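Local atomic coordinates of lipolytic protein G-D-S-L family (Chitinophaga pinensis, PDB entry 4Q7Q), a protein that is of uncharacterised function but, as a member of the GDSL (SGNH) hydrolase family, probably hydrolyses ester bonds as a lipase or acylhydrolase. Residues F192-N197 against N220-Y225. Numbering follows the deposited sequence.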
ATOM      1  N   PHE A 192      -5.179   7.565 -18.177  1.00 20.80           N
ATOM      2  CA  PHE A 192      -5.618   8.946 -18.348  1.00 19.38           C
ATOM      3  C   PHE A 192      -6.604   9.299 -17.256  1.00 18.15           C
ATOM      4  O   PHE A 192      -7.093   8.421 -16.540  1.00 19.49           O
ATOM      5  CB  PHE A 192      -6.277   9.164 -19.720  1.00 21.64           C
ATOM      6  CG  PHE A 192      -7.502   8.315 -19.952  1.00 22.93           C
ATOM      7  CD1 PHE A 192      -7.393   7.066 -20.547  1.00 22.98           C
ATOM      8  CD2 PHE A 192      -8.760   8.762 -19.561  1.00 24.58           C
ATOM      9  CE1 PHE A 192      -8.514   6.281 -20.759  1.00 24.32           C
ATOM     10  CE2 PHE A 192      -9.884   7.980 -19.768  1.00 25.37           C
ATOM     11  CZ  PHE A 192      -9.757   6.736 -20.368  1.00 25.52           C
ATOM     12  N   LYS A 193      -6.871  10.594 -17.135  1.00 17.60           N
ATOM     13  CA  LYS A 193      -7.936  11.104 -16.296  1.00 18.76           C
ATOM     14  C   LYS A 193      -8.933  11.756 -17.249  1.00 19.27           C
ATOM     15  O   LYS A 193      -8.552  12.569 -18.082  1.00 19.46           O
ATOM     16  CB  LYS A 193      -7.365  12.133 -15.323  1.00 22.84           C
ATOM     17  CG  LYS A 193      -7.889  12.067 -13.897  1.00 24.93           C
ATOM     18  CD  LYS A 193      -7.146  13.077 -13.031  1.00 25.14           C
ATOM     19  CE  LYS A 193      -7.706  13.188 -11.625  1.00 27.62           C
ATOM     20  NZ  LYS A 193      -7.013  14.289 -10.895  1.00 28.11           N
ATOM     21  N   HIS A 194     -10.199  11.371 -17.120  1.00 19.98           N
ATOM     22  CA  HIS A 194     -11.284  11.801 -17.983  1.00 20.97           C
ATOM     23  C   HIS A 194     -11.843  13.106 -17.415  1.00 19.52           C
ATOM     24  O   HIS A 194     -12.563  13.095 -16.422  1.00 20.96           O
ATOM     25  CB  HIS A 194     -12.330  10.679 -17.977  1.00 24.00           C
ATOM     26  CG  HIS A 194     -13.602  10.995 -18.694  1.00 28.50           C
ATOM     27  ND1 HIS A 194     -13.682  11.097 -20.064  1.00 30.58           N
ATOM     28  CD2 HIS A 194     -14.862  11.178 -18.227  1.00 30.15           C
ATOM     29  CE1 HIS A 194     -14.932  11.351 -20.412  1.00 31.32           C
ATOM     30  NE2 HIS A 194     -15.667  11.405 -19.316  1.00 31.07           N
ATOM     31  N   LEU A 195     -11.493  14.233 -18.031  1.00 19.49           N
ATOM     32  CA  LEU A 195     -11.768  15.536 -17.427  1.00 19.05           C
ATOM     33  C   LEU A 195     -12.329  16.532 -18.416  1.00 20.01           C
ATOM     34  O   LEU A 195     -12.021  16.483 -19.602  1.00 20.79           O
ATOM     35  CB  LEU A 195     -10.476  16.122 -16.860  1.00 20.82           C
ATOM     36  CG  LEU A 195      -9.748  15.309 -15.795  1.00 20.30           C
ATOM     37  CD1 LEU A 195      -8.359  15.894 -15.558  1.00 21.29           C
ATOM     38  CD2 LEU A 195     -10.551  15.293 -14.504  1.00 21.88           C
ATOM     39  N   LYS A 196     -13.136  17.460 -17.913  1.00 21.04           N
ATOM     40  CA  LYS A 196     -13.585  18.576 -18.722  1.00 22.40           C
ATOM     41  C   LYS A 196     -12.433  19.518 -19.040  1.00 22.40           C
ATOM     42  O   LYS A 196     -11.624  19.853 -18.171  1.00 23.78           O
ATOM     43  CB  LYS A 196     -14.716  19.338 -18.026  1.00 23.26           C
ATOM     44  CG  LYS A 196     -16.025  18.571 -17.972  1.00 26.33           C
ATOM     45  CD  LYS A 196     -17.144  19.432 -17.438  1.00 28.05           C
ATOM     46  CE  LYS A 196     -18.460  18.671 -17.446  1.00 30.30           C
ATOM     47  NZ  LYS A 196     -19.567  19.503 -16.924  1.00 31.25           N
ATOM     48  N   ASN A 197     -12.361  19.924 -20.301  1.00 22.01           N
ATOM     49  CA  ASN A 197     -11.406  20.918 -20.759  1.00 21.39           C
ATOM     50  C   ASN A 197     -11.905  22.289 -20.313  1.00 22.41           C
ATOM     51  O   ASN A 197     -12.993  22.696 -20.691  1.00 23.45           O
ATOM     52  CB  ASN A 197     -11.323  20.827 -22.285  1.00 20.23           C
ATOM     53  CG  ASN A 197     -10.343  21.810 -22.893  1.00 21.22           C
ATOM     54  OD1 ASN A 197      -9.953  22.798 -22.273  1.00 21.76           O
ATOM     55  ND2 ASN A 197      -9.956  21.547 -24.135  1.00 22.79           N
ATOM     56  N   ASN A 220     -18.850  18.624 -10.863  1.00 40.38           N
ATOM     57  CA  ASN A 220     -19.024  18.958 -12.273  1.00 40.71           C
ATOM     58  C   ASN A 220     -18.063  18.155 -13.152  1.00 39.37           C
ATOM     59  O   ASN A 220     -17.344  18.713 -13.982  1.00 42.32           O
ATOM     60  CB  ASN A 220     -18.837  20.466 -12.490  1.00 42.80           C
ATOM     61  CG  ASN A 220     -19.129  20.902 -13.919  1.00 45.20           C
ATOM     62  OD1 ASN A 220     -20.273  20.871 -14.372  1.00 47.60           O
ATOM     63  ND2 ASN A 220     -18.088  21.321 -14.632  1.00 44.64           N
ATOM     64  N   ASN A 221     -18.052  16.839 -12.953  1.00 34.98           N
ATOM     65  CA  ASN A 221     -17.197  15.938 -13.719  1.00 32.08           C
ATOM     66  C   ASN A 221     -17.551  14.496 -13.380  1.00 31.35           C
ATOM     67  O   ASN A 221     -17.580  14.123 -12.207  1.00 31.93           O
ATOM     68  CB  ASN A 221     -15.718  16.196 -13.394  1.00 30.11           C
ATOM     69  CG  ASN A 221     -14.774  15.761 -14.509  1.00 28.17           C
ATOM     70  OD1 ASN A 221     -14.165  16.600 -15.177  1.00 26.83           O
ATOM     71  ND2 ASN A 221     -14.617  14.450 -14.685  1.00 25.92           N
ATOM     72  N   GLU A 222     -17.819  13.688 -14.405  1.00 29.82           N
ATOM     73  CA  GLU A 222     -18.041  12.256 -14.224  1.00 29.49           C
ATOM     74  C   GLU A 222     -16.809  11.632 -13.579  1.00 26.49           C
ATOM     75  O   GLU A 222     -15.753  12.264 -13.524  1.00 25.30           O
ATOM     76  CB  GLU A 222     -18.307  11.590 -15.575  1.00 32.76           C
ATOM     77  CG  GLU A 222     -19.488  12.174 -16.330  1.00 35.79           C
ATOM     78  CD  GLU A 222     -19.509  11.765 -17.790  1.00 37.95           C
ATOM     79  OE1 GLU A 222     -18.445  11.385 -18.323  1.00 39.29           O
ATOM     80  OE2 GLU A 222     -20.594  11.824 -18.405  1.00 38.89           O
ATOM     81  N   TYR A 223     -16.938  10.399 -13.094  1.00 24.37           N
ATOM     82  CA  TYR A 223     -15.805   9.715 -12.473  1.00 23.32           C
ATOM     83  C   TYR A 223     -14.649   9.671 -13.460  1.00 23.04           C
ATOM     84  O   TYR A 223     -14.807   9.196 -14.580  1.00 24.59           O
ATOM     85  CB  TYR A 223     -16.186   8.305 -12.034  1.00 23.59           C
ATOM     86  CG  TYR A 223     -15.065   7.616 -11.286  1.00 22.36           C
ATOM     87  CD1 TYR A 223     -14.702   8.028 -10.003  1.00 21.73           C
ATOM     88  CD2 TYR A 223     -14.359   6.567 -11.862  1.00 21.93           C
ATOM     89  CE1 TYR A 223     -13.674   7.414  -9.318  1.00 22.69           C
ATOM     90  CE2 TYR A 223     -13.325   5.944 -11.180  1.00 22.47           C
ATOM     91  CZ  TYR A 223     -12.992   6.372  -9.908  1.00 23.06           C
ATOM     92  OH  TYR A 223     -11.964   5.761  -9.228  1.00 23.38           O
ATOM     93  N   PRO A 224     -13.485  10.200 -13.058  1.00 21.43           N
ATOM     94  CA  PRO A 224     -12.420  10.454 -14.037  1.00 20.67           C
ATOM     95  C   PRO A 224     -11.576   9.232 -14.417  1.00 20.97           C
ATOM     96  O   PRO A 224     -10.703   9.348 -15.281  1.00 20.48           O
ATOM     97  CB  PRO A 224     -11.556  11.501 -13.334  1.00 20.85           C
ATOM     98  CG  PRO A 224     -11.738  11.193 -11.873  1.00 22.13           C
ATOM     99  CD  PRO A 224     -13.179  10.777 -11.738  1.00 21.80           C
ATOM    100  N   TYR A 225     -11.834   8.081 -13.805  1.00 21.56           N
ATOM    101  CA  TYR A 225     -11.109   6.864 -14.166  1.00 21.49           C
ATOM    102  C   TYR A 225     -12.035   5.745 -14.655  1.00 23.75           C
ATOM    103  O   TYR A 225     -12.272   4.778 -13.936  1.00 23.57           O
ATOM    104  CB  TYR A 225     -10.282   6.370 -12.974  1.00 20.52           C
ATOM    105  CG  TYR A 225      -9.139   7.275 -12.571  1.00 18.71           C
ATOM    106  CD1 TYR A 225      -8.293   7.833 -13.523  1.00 19.38           C
ATOM    107  CD2 TYR A 225      -8.900   7.560 -11.232  1.00 18.08           C
ATOM    108  CE1 TYR A 225      -7.239   8.651 -13.152  1.00 19.27           C
ATOM    109  CE2 TYR A 225      -7.844   8.379 -10.845  1.00 18.14           C
ATOM    110  CZ  TYR A 225      -7.018   8.926 -11.809  1.00 19.88           C
ATOM    111  OH  TYR A 225      -5.966   9.731 -11.433  1.00 21.07           O
TER
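Asn-221 meets strand 193-196 with its carboxamide, standing in for backbone where the irregular segment 220-225 runs antiparallel to this strand, which pairs on its other edge with strand 203-206. The contact lies about 24 Å (centre to centre) from the middle of the chain, on a hairpin outside the five-stranded parallel sheet of the SGNH-hydrolase fold. Asn-221 OD1 accepts the N-H of Lys-196 at 3.0 Å, the donor tilted from the carbonyl plane. On the other branch, ND2 gives one hydrogen to His-194 O at 3.0 Å and the other to Glu-222 O of its own segment, both acceptors lying near the amide plane, so three bonds fix the rotation of the group. An alanine here would probably leave Lys-196 N and His-194 O without these mates, and Glu-222 O without its bond from ND2. With CG anti to the carbonyl carbon (chi1 -70°), Lys-196 sets CB and CG beside Asn-221 OD1, CG at 3.9 Å. The chain then extends: CD and CE pass Asn-220 O and ND2, CD 3.5 Å from O, and NZ bonds to Asn-220 OD1 at 3.0 Å from above its carbonyl plane. Farther along, His-194 N donates to Pro-224 O (2.8 Å), the one direct backbone-to-backbone hydrogen bond of the contact. The His-194 ring stacks with Tyr-203 of the neighbouring strand, and its NE2 donates to Glu-222 OE1 at 3.0 Å, ring and carboxylate only 20° from coplanar.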